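Local coordinates for protein N-alpha-acetyltransferase (Sulfolobus solfataricus P2, PDB 4R3L) that transfers an acetyl group from acetyl-CoA to the free alpha-amino group of protein N-termini, preferring those that begin with serine, at residues Pro134-Tyr139 with Tyr161-Pro166; Ile124-Arg129 with Leu142-Val147; Gly87-Ile92 with Thr106-Ser111. One frame throughout, in Å; residues are numbered along the deposited sequence.

Contact 1 of 3, residues Pro134-Tyr139 with Tyr161-Pro166; sequences PAIALY and YLMARP. With COA (coenzyme A), chain C.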
loop_
_atom_site.group_PDB
_atom_site.type_symbol
_atom_site.label_atom_id
_atom_site.label_comp_id
_atom_site.label_asym_id
_atom_site.label_seq_id
_atom_site.Cartn_x
_atom_site.Cartn_y
_atom_site.Cartn_z
ATOM N N PRO A 134 0.575 7.895 12.506
ATOM C CA PRO A 134 0.676 8.641 11.246
ATOM C C PRO A 134 -0.097 7.989 10.104
ATOM O O PRO A 134 -0.871 8.676 9.437
ATOM C CB PRO A 134 2.179 8.634 10.954
ATOM C CG PRO A 134 2.811 8.519 12.292
ATOM C CD PRO A 134 1.909 7.610 13.071
ATOM N N ALA A 135 0.093 6.687 9.900
ATOM C CA ALA A 135 -0.540 6.000 8.776
ATOM C C ALA A 135 -2.067 6.047 8.883
ATOM O O ALA A 135 -2.757 6.300 7.893
ATOM C CB ALA A 135 -0.037 4.552 8.679
ATOM N N ILE A 136 -2.599 5.841 10.081
ATOM C CA ILE A 136 -4.051 5.834 10.258
ATOM C C ILE A 136 -4.669 7.186 9.903
ATOM O O ILE A 136 -5.763 7.269 9.303
ATOM C CB ILE A 136 -4.426 5.465 11.702
ATOM C CG1 ILE A 136 -3.984 4.030 12.020
ATOM C CG2 ILE A 136 -5.917 5.608 11.929
ATOM C CD1 ILE A 136 -4.284 3.617 13.447
ATOM N N ALA A 137 -3.970 8.248 10.289
ATOM C CA ALA A 137 -4.412 9.604 9.979
ATOM C C ALA A 137 -4.470 9.808 8.471
ATOM O O ALA A 137 -5.437 10.371 7.955
ATOM C CB ALA A 137 -3.484 10.630 10.621
ATOM N N LEU A 138 -3.424 9.347 7.789
ATOM C CA LEU A 138 -3.322 9.418 6.335
ATOM C C LEU A 138 -4.562 8.784 5.704
ATOM O O LEU A 138 -5.310 9.436 4.972
ATOM C CB LEU A 138 -2.036 8.719 5.872
ATOM C CG LEU A 138 -1.811 8.311 4.416
ATOM C CD1 LEU A 138 -1.521 9.520 3.568
ATOM C CD2 LEU A 138 -0.679 7.277 4.303
ATOM N N TYR A 139 -4.796 7.516 6.032
ATOM C CA TYR A 139 -5.909 6.769 5.455
ATOM C C TYR A 139 -7.284 7.368 5.781
ATOM O O TYR A 139 -8.181 7.387 4.933
ATOM C CB TYR A 139 -5.845 5.312 5.926
ATOM C CG TYR A 139 -4.496 4.650 5.705
ATOM C CD1 TYR A 139 -3.744 4.897 4.560
ATOM C CD2 TYR A 139 -3.972 3.783 6.647
ATOM C CE1 TYR A 139 -2.511 4.277 4.367
ATOM C CE2 TYR A 139 -2.752 3.179 6.466
ATOM C CZ TYR A 139 -2.020 3.428 5.332
ATOM O OH TYR A 139 -0.800 2.796 5.168
ATOM N N TYR A 161 -5.917 -2.765 12.124
ATOM C CA TYR A 161 -7.171 -2.332 11.551
ATOM C C TYR A 161 -7.187 -2.737 10.093
ATOM O O TYR A 161 -6.224 -2.471 9.387
ATOM C CB TYR A 161 -7.345 -0.814 11.638
ATOM C CG TYR A 161 -7.498 -0.238 13.023
ATOM C CD1 TYR A 161 -8.562 -0.598 13.835
ATOM C CD2 TYR A 161 -6.604 0.716 13.495
ATOM C CE1 TYR A 161 -8.706 -0.050 15.098
ATOM C CE2 TYR A 161 -6.742 1.269 14.749
ATOM C CZ TYR A 161 -7.792 0.882 15.549
ATOM O OH TYR A 161 -7.920 1.443 16.808
ATOM N N LEU A 162 -8.269 -3.351 9.632
ATOM C CA LEU A 162 -8.490 -3.468 8.196
ATOM C C LEU A 162 -9.228 -2.210 7.755
ATOM O O LEU A 162 -10.370 -1.985 8.142
ATOM C CB LEU A 162 -9.293 -4.718 7.828
ATOM C CG LEU A 162 -9.175 -5.155 6.354
ATOM C CD1 LEU A 162 -9.519 -6.626 6.194
ATOM C CD2 LEU A 162 -10.070 -4.339 5.428
ATOM N N MET A 163 -8.563 -1.379 6.966
ATOM C CA MET A 163 -9.175 -0.141 6.526
ATOM C C MET A 163 -9.485 -0.257 5.047
ATOM O O MET A 163 -8.695 -0.820 4.285
ATOM C CB MET A 163 -8.256 1.024 6.850
ATOM C CG MET A 163 -8.062 1.157 8.362
ATOM S SD MET A 163 -7.257 2.673 8.823
ATOM C CE MET A 163 -8.520 3.866 8.375
ATOM N N ALA A 164 -10.655 0.224 4.647
ATOM C CA ALA A 164 -11.108 0.020 3.282
ATOM C C ALA A 164 -11.933 1.186 2.787
ATOM O O ALA A 164 -12.513 1.939 3.571
ATOM C CB ALA A 164 -11.907 -1.252 3.168
ATOM N N ARG A 165 -11.993 1.324 1.477
ATOM C CA ARG A 165 -12.945 2.262 0.899
ATOM C C ARG A 165 -13.300 1.832 -0.513
ATOM O O ARG A 165 -12.487 1.206 -1.204
ATOM C CB ARG A 165 -12.383 3.684 0.910
ATOM C CG ARG A 165 -11.043 3.834 0.238
ATOM C CD ARG A 165 -10.826 5.281 -0.211
ATOM N NE ARG A 165 -11.595 5.570 -1.414
ATOM C CZ ARG A 165 -11.602 6.737 -2.053
ATOM N NH1 ARG A 165 -10.878 7.756 -1.606
ATOM N NH2 ARG A 165 -12.334 6.879 -3.145
ATOM N N PRO A 166 -14.530 2.140 -0.943
ATOM C CA PRO A 166 -14.919 1.890 -2.334
ATOM C C PRO A 166 -14.080 2.708 -3.302
ATOM O O PRO A 166 -13.526 3.750 -2.927
ATOM C CB PRO A 166 -16.388 2.339 -2.376
ATOM C CG PRO A 166 -16.840 2.323 -0.947
ATOM C CD PRO A 166 -15.637 2.721 -0.157
HETATM N N1A COA C . 0.997 12.651 12.429
HETATM C C2A COA C . -0.263 13.053 12.161
HETATM N N3A COA C . -0.748 12.999 10.919
HETATM C C4A COA C . 0.024 12.536 9.888
HETATM C C5A COA C . 1.324 12.117 10.130
HETATM C C6A COA C . 1.808 12.185 11.446
HETATM N N6A COA C . 3.168 11.753 11.748
HETATM N N7A COA C . 1.860 11.704 8.916
HETATM C C8A COA C . 0.904 11.874 7.961
HETATM N N9A COA C . -0.212 12.366 8.534
HETATM C C1B COA C . -1.473 12.718 7.859
HETATM C C2B COA C . -1.638 14.186 7.832
HETATM O O2B COA C . -2.978 14.527 7.821
HETATM C C3B COA C . -1.064 14.546 6.557
HETATM O O3B COA C . -1.511 15.793 6.199
HETATM P P3B COA C . -0.617 17.047 6.498
HETATM O O7A COA C . -1.090 18.239 5.667
HETATM O O8A COA C . 0.783 16.742 6.137
HETATM O O9A COA C . -0.693 17.383 7.956
HETATM C C4B COA C . -1.603 13.481 5.692
HETATM O O4B COA C . -1.494 12.319 6.476
HETATM C C5B COA C . -0.799 13.295 4.475
HETATM O O5B COA C . 0.452 12.721 4.727
HETATM P P1A COA C . 1.585 12.480 3.653
HETATM O O1A COA C . 2.576 13.612 3.642
HETATM O O2A COA C . 0.971 12.250 2.333
HETATM O O3A COA C . 2.304 11.176 4.228
HETATM P P2A COA C . 3.853 10.878 4.211
HETATM O O4A COA C . 4.595 11.655 5.286
HETATM O O5A COA C . 4.420 11.123 2.848
HETATM O O6A COA C . 4.019 9.312 4.536
HETATM C CBP COA C . 3.649 7.343 5.930
HETATM C CCP COA C . 3.144 8.730 5.429
HETATM C CDP COA C . 2.691 6.812 6.963
HETATM C CEP COA C . 3.698 6.413 4.720
HETATM C CAP COA C . 5.027 7.593 6.501
HETATM O OAP COA C . 4.999 8.231 7.779
HETATM C C9P COA C . 5.876 6.348 6.677
HETATM O O9P COA C . 6.548 5.888 5.716
HETATM N N8P COA C . 5.973 5.665 7.949
HETATM C C7P COA C . 6.779 4.466 8.159
HETATM C C6P COA C . 6.313 3.253 7.303
HETATM C C5P COA C . 4.825 2.957 7.469
HETATM O O5P COA C . 4.350 2.906 8.633
HETATM N N4P COA C . 3.975 2.766 6.292
HETATM C C3P COA C . 2.559 2.499 6.448
HETATM C C2P COA C . 2.144 1.165 7.054
HETATM S S1P COA C . 0.468 0.646 6.866
#
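The Tyr139 ring is approached at its edge by the sulfur of Met163, and the thiol sulfur S1P of coenzyme A also lies at an edge, near the ring plane. Over one face, offset toward the rim, stands Ala135 O, 3.0 Å above the plane. Met163 SD is 5.4 Å from the centroid of the Tyr139 ring and 76° off its normal, which defines an edge-on Met-aromatic contact. The methionine chain bends at its last torsion (chi3 67°), bringing its methyl CE to 3.9 Å from Tyr139 CB; CE lies against CB while SD sits beside CB and CD2. Tyr161 is likewise met at its edge: Ile136 CD1 lies 3.6 Å from Tyr161 CE2, close to the plane of that ring, and the two side chains cross at about a right angle.

The tyrosine hydroxyl faces the cofactor, Tyr139 OH being 3.0 Å from COA S1P, in keeping with the role of Tyr139 in binding acetyl-CoA. A phenylalanine in place of Tyr139 would lack the hydroxyl and would probably leave the coenzyme A sulfur without this close polar neighbour. Ala137 CB, 3.6 Å from COA N3A, and Pro134 CG, 3.3 Å from COA N6A, border the adenine.

One side of helix 133-141 meets the adenine and ribose, and Ile136 and Tyr139 reach toward the sheet; the axes of segments 134-139 and 161-166 approach to 10.5 Å and diverge by 19°. Leu126 of strand 123-129 also touches Tyr139, while Leu138 packs against helix 103-119.

Contact 2 of 3, residues Ile124-Arg129 with Leu142-Val147; sequences IYLEVR and LNFKKV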
loop_
_atom_site.group_PDB
_atom_site.type_symbol
_atom_site.label_atom_id
_atom_site.label_comp_id
_atom_site.label_asym_id
_atom_site.label_seq_id
_atom_site.Cartn_x
_atom_site.Cartn_y
_atom_site.Cartn_z
ATOM N N ILE A 124 -10.503 -0.612 -2.326
ATOM C CA ILE A 124 -9.092 -0.695 -1.982
ATOM C C ILE A 124 -9.050 -0.923 -0.487
ATOM O O ILE A 124 -9.846 -0.349 0.244
ATOM C CB ILE A 124 -8.287 0.580 -2.379
ATOM C CG1 ILE A 124 -6.853 0.498 -1.857
ATOM C CG2 ILE A 124 -8.932 1.850 -1.812
ATOM C CD1 ILE A 124 -5.930 1.589 -2.364
ATOM N N TYR A 125 -8.159 -1.790 -0.025
ATOM C CA TYR A 125 -8.006 -1.952 1.406
ATOM C C TYR A 125 -6.573 -2.268 1.797
ATOM O O TYR A 125 -5.706 -2.505 0.945
ATOM C CB TYR A 125 -8.938 -3.052 1.927
ATOM C CG TYR A 125 -8.490 -4.464 1.606
ATOM C CD1 TYR A 125 -7.894 -5.259 2.575
ATOM C CD2 TYR A 125 -8.668 -4.999 0.340
ATOM C CE1 TYR A 125 -7.502 -6.541 2.303
ATOM C CE2 TYR A 125 -8.272 -6.300 0.054
ATOM C CZ TYR A 125 -7.688 -7.059 1.039
ATOM O OH TYR A 125 -7.287 -8.342 0.766
ATOM N N LEU A 126 -6.339 -2.262 3.101
ATOM C CA LEU A 126 -5.010 -2.462 3.644
ATOM C C LEU A 126 -5.130 -2.830 5.103
ATOM O O LEU A 126 -6.205 -2.707 5.695
ATOM C CB LEU A 126 -4.164 -1.196 3.480
ATOM C CG LEU A 126 -4.784 0.067 4.090
ATOM C CD1 LEU A 126 -4.475 0.247 5.591
ATOM C CD2 LEU A 126 -4.370 1.305 3.312
ATOM N N GLU A 127 -4.018 -3.258 5.679
ATOM C CA GLU A 127 -3.933 -3.497 7.112
ATOM C C GLU A 127 -2.979 -2.478 7.740
ATOM O O GLU A 127 -1.966 -2.132 7.138
ATOM C CB GLU A 127 -3.455 -4.924 7.387
ATOM C CG GLU A 127 -4.493 -6.014 7.134
ATOM C CD GLU A 127 -4.586 -6.443 5.686
ATOM O OE1 GLU A 127 -3.594 -6.295 4.942
ATOM O OE2 GLU A 127 -5.660 -6.951 5.290
ATOM N N VAL A 128 -3.284 -1.974 8.935
ATOM C CA VAL A 128 -2.336 -1.062 9.589
ATOM C C VAL A 128 -2.265 -1.336 11.101
ATOM O O VAL A 128 -3.290 -1.581 11.713
ATOM C CB VAL A 128 -2.714 0.414 9.320
ATOM C CG1 VAL A 128 -4.134 0.712 9.770
ATOM C CG2 VAL A 128 -1.724 1.365 9.973
ATOM N N ARG A 129 -1.063 -1.336 11.680
ATOM C CA ARG A 129 -0.918 -1.518 13.133
ATOM C C ARG A 129 -1.761 -0.497 13.884
ATOM O O ARG A 129 -1.758 0.676 13.539
ATOM C CB ARG A 129 0.548 -1.391 13.570
ATOM C CG ARG A 129 1.421 -2.561 13.196
ATOM C CD ARG A 129 2.834 -2.423 13.775
ATOM N NE ARG A 129 3.710 -3.513 13.348
ATOM C CZ ARG A 129 3.966 -4.599 14.075
ATOM N NH1 ARG A 129 3.413 -4.740 15.275
ATOM N NH2 ARG A 129 4.777 -5.546 13.607
ATOM N N LEU A 142 -8.012 10.162 3.551
ATOM C CA LEU A 142 -8.340 9.709 2.199
ATOM C C LEU A 142 -9.632 8.915 2.195
ATOM O O LEU A 142 -9.924 8.185 1.248
ATOM C CB LEU A 142 -7.205 8.857 1.616
ATOM C CG LEU A 142 -6.092 9.603 0.876
ATOM C CD1 LEU A 142 -5.484 10.687 1.740
ATOM C CD2 LEU A 142 -5.018 8.635 0.419
ATOM N N ASN A 143 -10.382 9.058 3.279
ATOM C CA ASN A 143 -11.695 8.449 3.447
ATOM C C ASN A 143 -11.696 6.928 3.506
ATOM O O ASN A 143 -12.688 6.306 3.167
ATOM C CB ASN A 143 -12.649 8.903 2.341
ATOM C CG ASN A 143 -13.576 10.009 2.798
ATOM O OD1 ASN A 143 -14.644 9.749 3.368
ATOM N ND2 ASN A 143 -13.172 11.250 2.562
ATOM N N PHE A 144 -10.596 6.329 3.943
ATOM C CA PHE A 144 -10.660 4.929 4.352
ATOM C C PHE A 144 -11.440 4.836 5.670
ATOM O O PHE A 144 -11.362 5.741 6.505
ATOM C CB PHE A 144 -9.266 4.340 4.531
ATOM C CG PHE A 144 -8.545 4.074 3.250
ATOM C CD1 PHE A 144 -8.277 2.769 2.860
ATOM C CD2 PHE A 144 -8.102 5.116 2.448
ATOM C CE1 PHE A 144 -7.596 2.510 1.694
ATOM C CE2 PHE A 144 -7.420 4.864 1.278
ATOM C CZ PHE A 144 -7.169 3.562 0.896
ATOM N N LYS A 145 -12.192 3.752 5.834
ATOM C CA LYS A 145 -12.890 3.470 7.076
ATOM C C LYS A 145 -12.344 2.207 7.741
ATOM O O LYS A 145 -12.011 1.246 7.055
ATOM C CB LYS A 145 -14.383 3.311 6.815
ATOM C CG LYS A 145 -15.041 4.546 6.205
ATOM C CD LYS A 145 -14.679 5.809 6.958
ATOM C CE LYS A 145 -15.390 7.025 6.367
ATOM N NZ LYS A 145 -14.854 8.313 6.908
ATOM N N LYS A 146 -12.249 2.217 9.070
ATOM C CA LYS A 146 -11.889 1.010 9.820
ATOM C C LYS A 146 -13.028 0.004 9.729
ATOM O O LYS A 146 -14.048 0.181 10.386
ATOM C CB LYS A 146 -11.592 1.339 11.290
ATOM C CG LYS A 146 -10.439 2.307 11.529
ATOM C CD LYS A 146 -10.428 2.802 12.981
ATOM C CE LYS A 146 -9.315 3.822 13.217
ATOM N NZ LYS A 146 -9.356 4.470 14.575
ATOM N N VAL A 147 -12.884 -1.042 8.921
ATOM C CA VAL A 147 -14.018 -1.932 8.662
ATOM C C VAL A 147 -13.939 -3.265 9.403
ATOM O O VAL A 147 -14.970 -3.891 9.645
ATOM C CB VAL A 147 -14.203 -2.228 7.145
ATOM C CG1 VAL A 147 -14.391 -0.937 6.367
ATOM C CG2 VAL A 147 -13.040 -2.998 6.594
#
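Phe144 meets Ile124 and Leu126 because its CG stands anti to its own carbonyl carbon (chi1 -74°), which directs the ring from the turn toward strand 123-129. On the strand side, Leu126 takes the rarer first torsion, with CG between the backbone N and the carbonyl carbon (chi1 56°), and this brings its CD2 nearer the ring than the direction of its CB would suggest. Ile124 holds CG1 anti to the backbone N and offers CG2, CG1 and CD1 together.

The ring is gripped at its far end. Ile124 CG2 lies 3.7 Å from Phe144 CZ, and Ile124 CD1 is 4.0 Å from the same CZ. Leu126 CD2 approaches Phe144 CE1 at 3.8 Å. Both branches come at an oblique angle to the ring, whereas the backbone of Tyr125, with CA 4.5 Å from Phe144 CE1, sits near the ring plane. Leu142 CB is at another in-plane edge.

Phe144 follows a Schellman motif that ends helix 133-141: Asn143 has positive phi (65°), with Phe144 N bonded back to Tyr139 O and Asn143 N to Glu140 O. The chain then enters strand 145-150, completing a beta-alpha-beta crossover in which strand 160-166 is inserted between the two parallel strands, as in other GNAT domains. The CA atoms of Tyr125 and Phe144, the nearest pair across the segments, are 7.9 Å apart, and the aromatic side chain spans the distance.

Met112 and Met115 of helix 103-119 also pack on Ile124, and Arg165 of the intervening strand touches Phe144. Tyr125 turns its ring away from this packing, stacks on His88 and hydrogen-bonds Glu71 through OH; Glu127, which binds zinc in this enzyme, is here hydrogen-bonded through OE1 to His88 NE2, with no metal in the structure.

Contact 3 of 3, residues Gly87-Ile92 with Thr106-Ser111; sequences GHVVSI and TLLEAS. With COA (coenzyme A), chain C.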
loop_
_atom_site.group_PDB
_atom_site.type_symbol
_atom_site.label_atom_id
_atom_site.label_comp_id
_atom_site.label_asym_id
_atom_site.label_seq_id
_atom_site.Cartn_x
_atom_site.Cartn_y
_atom_site.Cartn_z
ATOM N N GLY A 87 -8.388 -4.106 -4.708
ATOM C CA GLY A 87 -6.991 -3.717 -4.708
ATOM C C GLY A 87 -6.523 -3.702 -3.265
ATOM O O GLY A 87 -7.222 -3.230 -2.380
ATOM N N HIS A 88 -5.347 -4.259 -3.028
ATOM C CA HIS A 88 -4.849 -4.453 -1.680
ATOM C C HIS A 88 -3.504 -3.764 -1.592
ATOM O O HIS A 88 -2.607 -4.079 -2.368
ATOM C CB HIS A 88 -4.746 -5.960 -1.399
ATOM C CG HIS A 88 -4.348 -6.316 0.002
ATOM N ND1 HIS A 88 -4.240 -7.621 0.422
ATOM C CD2 HIS A 88 -4.050 -5.544 1.077
ATOM C CE1 HIS A 88 -3.890 -7.645 1.700
ATOM N NE2 HIS A 88 -3.760 -6.400 2.117
ATOM N N VAL A 89 -3.348 -2.818 -0.674
ATOM C CA VAL A 89 -2.036 -2.204 -0.483
ATOM C C VAL A 89 -1.207 -3.105 0.389
ATOM O O VAL A 89 -1.522 -3.276 1.560
ATOM C CB VAL A 89 -2.117 -0.809 0.201
ATOM C CG1 VAL A 89 -0.715 -0.194 0.329
ATOM C CG2 VAL A 89 -3.057 0.116 -0.563
ATOM N N VAL A 90 -0.145 -3.671 -0.167
ATOM C CA VAL A 90 0.653 -4.642 0.580
ATOM C C VAL A 90 1.630 -3.892 1.469
ATOM O O VAL A 90 1.838 -4.230 2.644
ATOM C CB VAL A 90 1.403 -5.590 -0.362
ATOM C CG1 VAL A 90 2.290 -6.555 0.436
ATOM C CG2 VAL A 90 0.418 -6.342 -1.235
ATOM N N SER A 91 2.183 -2.817 0.923
ATOM C CA SER A 91 3.223 -2.095 1.619
ATOM C C SER A 91 3.302 -0.673 1.075
ATOM O O SER A 91 3.238 -0.463 -0.132
ATOM C CB SER A 91 4.563 -2.840 1.456
ATOM O OG SER A 91 5.587 -2.271 2.245
ATOM N N ILE A 92 3.420 0.301 1.974
ATOM C CA ILE A 92 3.696 1.675 1.578
ATOM C C ILE A 92 4.648 2.298 2.603
ATOM O O ILE A 92 4.487 2.131 3.815
ATOM C CB ILE A 92 2.390 2.503 1.433
ATOM C CG1 ILE A 92 2.686 3.911 0.909
ATOM C CG2 ILE A 92 1.611 2.575 2.749
ATOM C CD1 ILE A 92 1.422 4.728 0.676
ATOM N N THR A 106 0.017 10.961 -2.530
ATOM C CA THR A 106 0.016 10.874 -3.976
ATOM C C THR A 106 0.315 9.444 -4.440
ATOM O O THR A 106 -0.204 9.017 -5.464
ATOM C CB THR A 106 1.024 11.854 -4.608
ATOM O OG1 THR A 106 2.354 11.546 -4.158
ATOM C CG2 THR A 106 0.659 13.293 -4.221
ATOM N N LEU A 107 1.135 8.713 -3.689
ATOM C CA LEU A 107 1.353 7.291 -4.021
ATOM C C LEU A 107 0.020 6.529 -3.991
ATOM O O LEU A 107 -0.293 5.741 -4.893
ATOM C CB LEU A 107 2.360 6.636 -3.057
ATOM C CG LEU A 107 3.836 7.005 -3.265
ATOM C CD1 LEU A 107 4.696 6.536 -2.093
ATOM C CD2 LEU A 107 4.363 6.426 -4.579
ATOM N N LEU A 108 -0.759 6.744 -2.935
ATOM C CA LEU A 108 -2.058 6.080 -2.814
ATOM C C LEU A 108 -3.010 6.490 -3.924
ATOM O O LEU A 108 -3.732 5.657 -4.450
ATOM C CB LEU A 108 -2.701 6.370 -1.455
ATOM C CG LEU A 108 -2.190 5.560 -0.267
ATOM C CD1 LEU A 108 -2.388 6.316 1.034
ATOM C CD2 LEU A 108 -2.916 4.202 -0.217
ATOM N N GLU A 109 -3.027 7.774 -4.284
ATOM C CA GLU A 109 -3.933 8.202 -5.337
ATOM C C GLU A 109 -3.589 7.536 -6.653
ATOM O O GLU A 109 -4.479 7.118 -7.395
ATOM C CB GLU A 109 -3.911 9.723 -5.512
ATOM C CG GLU A 109 -5.036 10.241 -6.426
ATOM C CD GLU A 109 -4.687 10.260 -7.925
ATOM O OE1 GLU A 109 -3.513 10.045 -8.300
ATOM O OE2 GLU A 109 -5.608 10.510 -8.742
ATOM N N ALA A 110 -2.295 7.442 -6.938
ATOM C CA ALA A 110 -1.847 6.873 -8.199
ATOM C C ALA A 110 -2.180 5.388 -8.256
ATOM O O ALA A 110 -2.670 4.883 -9.277
ATOM C CB ALA A 110 -0.340 7.087 -8.383
ATOM N N SER A 111 -1.895 4.691 -7.159
ATOM C CA SER A 111 -2.183 3.263 -7.090
ATOM C C SER A 111 -3.685 3.036 -7.190
ATOM O O SER A 111 -4.132 2.165 -7.922
ATOM C CB SER A 111 -1.618 2.641 -5.802
ATOM O OG SER A 111 -1.608 1.215 -5.897
HETATM N N1A COA C . 0.997 12.651 12.429
HETATM C C2A COA C . -0.263 13.053 12.161
HETATM N N3A COA C . -0.748 12.999 10.919
HETATM C C4A COA C . 0.024 12.536 9.888
HETATM C C5A COA C . 1.324 12.117 10.130
HETATM C C6A COA C . 1.808 12.185 11.446
HETATM N N6A COA C . 3.168 11.753 11.748
HETATM N N7A COA C . 1.860 11.704 8.916
HETATM C C8A COA C . 0.904 11.874 7.961
HETATM N N9A COA C . -0.212 12.366 8.534
HETATM C C1B COA C . -1.473 12.718 7.859
HETATM C C2B COA C . -1.638 14.186 7.832
HETATM O O2B COA C . -2.978 14.527 7.821
HETATM C C3B COA C . -1.064 14.546 6.557
HETATM O O3B COA C . -1.511 15.793 6.199
HETATM P P3B COA C . -0.617 17.047 6.498
HETATM O O7A COA C . -1.090 18.239 5.667
HETATM O O8A COA C . 0.783 16.742 6.137
HETATM O O9A COA C . -0.693 17.383 7.956
HETATM C C4B COA C . -1.603 13.481 5.692
HETATM O O4B COA C . -1.494 12.319 6.476
HETATM C C5B COA C . -0.799 13.295 4.475
HETATM O O5B COA C . 0.452 12.721 4.727
HETATM P P1A COA C . 1.585 12.480 3.653
HETATM O O1A COA C . 2.576 13.612 3.642
HETATM O O2A COA C . 0.971 12.250 2.333
HETATM O O3A COA C . 2.304 11.176 4.228
HETATM P P2A COA C . 3.853 10.878 4.211
HETATM O O4A COA C . 4.595 11.655 5.286
HETATM O O5A COA C . 4.420 11.123 2.848
HETATM O O6A COA C . 4.019 9.312 4.536
HETATM C CBP COA C . 3.649 7.343 5.930
HETATM C CCP COA C . 3.144 8.730 5.429
HETATM C CDP COA C . 2.691 6.812 6.963
HETATM C CEP COA C . 3.698 6.413 4.720
HETATM C CAP COA C . 5.027 7.593 6.501
HETATM O OAP COA C . 4.999 8.231 7.779
HETATM C C9P COA C . 5.876 6.348 6.677
HETATM O O9P COA C . 6.548 5.888 5.716
HETATM N N8P COA C . 5.973 5.665 7.949
HETATM C C7P COA C . 6.779 4.466 8.159
HETATM C C6P COA C . 6.313 3.253 7.303
HETATM C C5P COA C . 4.825 2.957 7.469
HETATM O O5P COA C . 4.350 2.906 8.633
HETATM N N4P COA C . 3.975 2.766 6.292
HETATM C C3P COA C . 2.559 2.499 6.448
HETATM C C2P COA C . 2.144 1.165 7.054
HETATM S S1P COA C . 0.468 0.646 6.866
#
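Apolar contacts between Ile92 or Val89 on the strand and Leu108 or Leu107 on the helix make up the whole interface. Ile92 is extended, CG1 standing anti to the backbone N (chi1 -175°), which carries its terminal methyl to the helix: Ile92 CD1 is 3.8 Å from Leu108 CG and 4.3 Å from Leu107 CB. Three residues earlier, across the Val90-Ser91 bulge, Val89 CG2 meets Leu108 CD2 at 4.1 Å. Leu108 is therefore shared, its CG and CD1 turned to the isoleucine and its CD2 to the valine, with the side chains crossing at roughly right angles.

The polar interaction uses the backbone of Ile92. COA N4P donates to Ile92 O at 2.6 Å (N-H...O angle 147°), while Ile92 CG2 packs on COA C3P at 3.8 Å. Ile92 thus meets the pantetheine arm with its carbonyl and CG2, and the helix with CD1. Val90 and Ser91 both face Met67 in a classic beta bulge, a feature of this strand in GNAT enzymes.

Segments 87-92 and 106-111 run roughly antiparallel (152°), axes 10.8 Å apart at closest, and lie on the first two elements of a beta-alpha-beta unit, strand 83-94 and helix 103-119, completed by strand 123-129. The loop between them hydrogen-bonds the cofactor through Gly102 N. Tyr139 of helix 133-141 touches both Ile92 and Leu108, and Leu14 of strand 13-16 packs on Leu107.

How the contacts relate
All three contacts are buried and apolar at heart, and reach the same mixed sheet. The centre of contact 3 is about 4 Å from that of the chain, those of contacts 1 and 2 about 10 Å, on the same side and about 3 Å apart. In sequence, helix 133-141 of contact 1 connects the two segments of contact 2, and a backbone hydrogen bond joins Leu162 and Val147. Contacts 1 and 3 both touch coenzyme A, the first through side chains near thiol and adenine, the second through a strand carbonyl; Tyr139 OH packs on Ile92 CG2. Contact 2 is hydrocarbon across its interface, but its strand joins contact 3 through the Glu127-His88 hydrogen bond, between known zinc-binding residues.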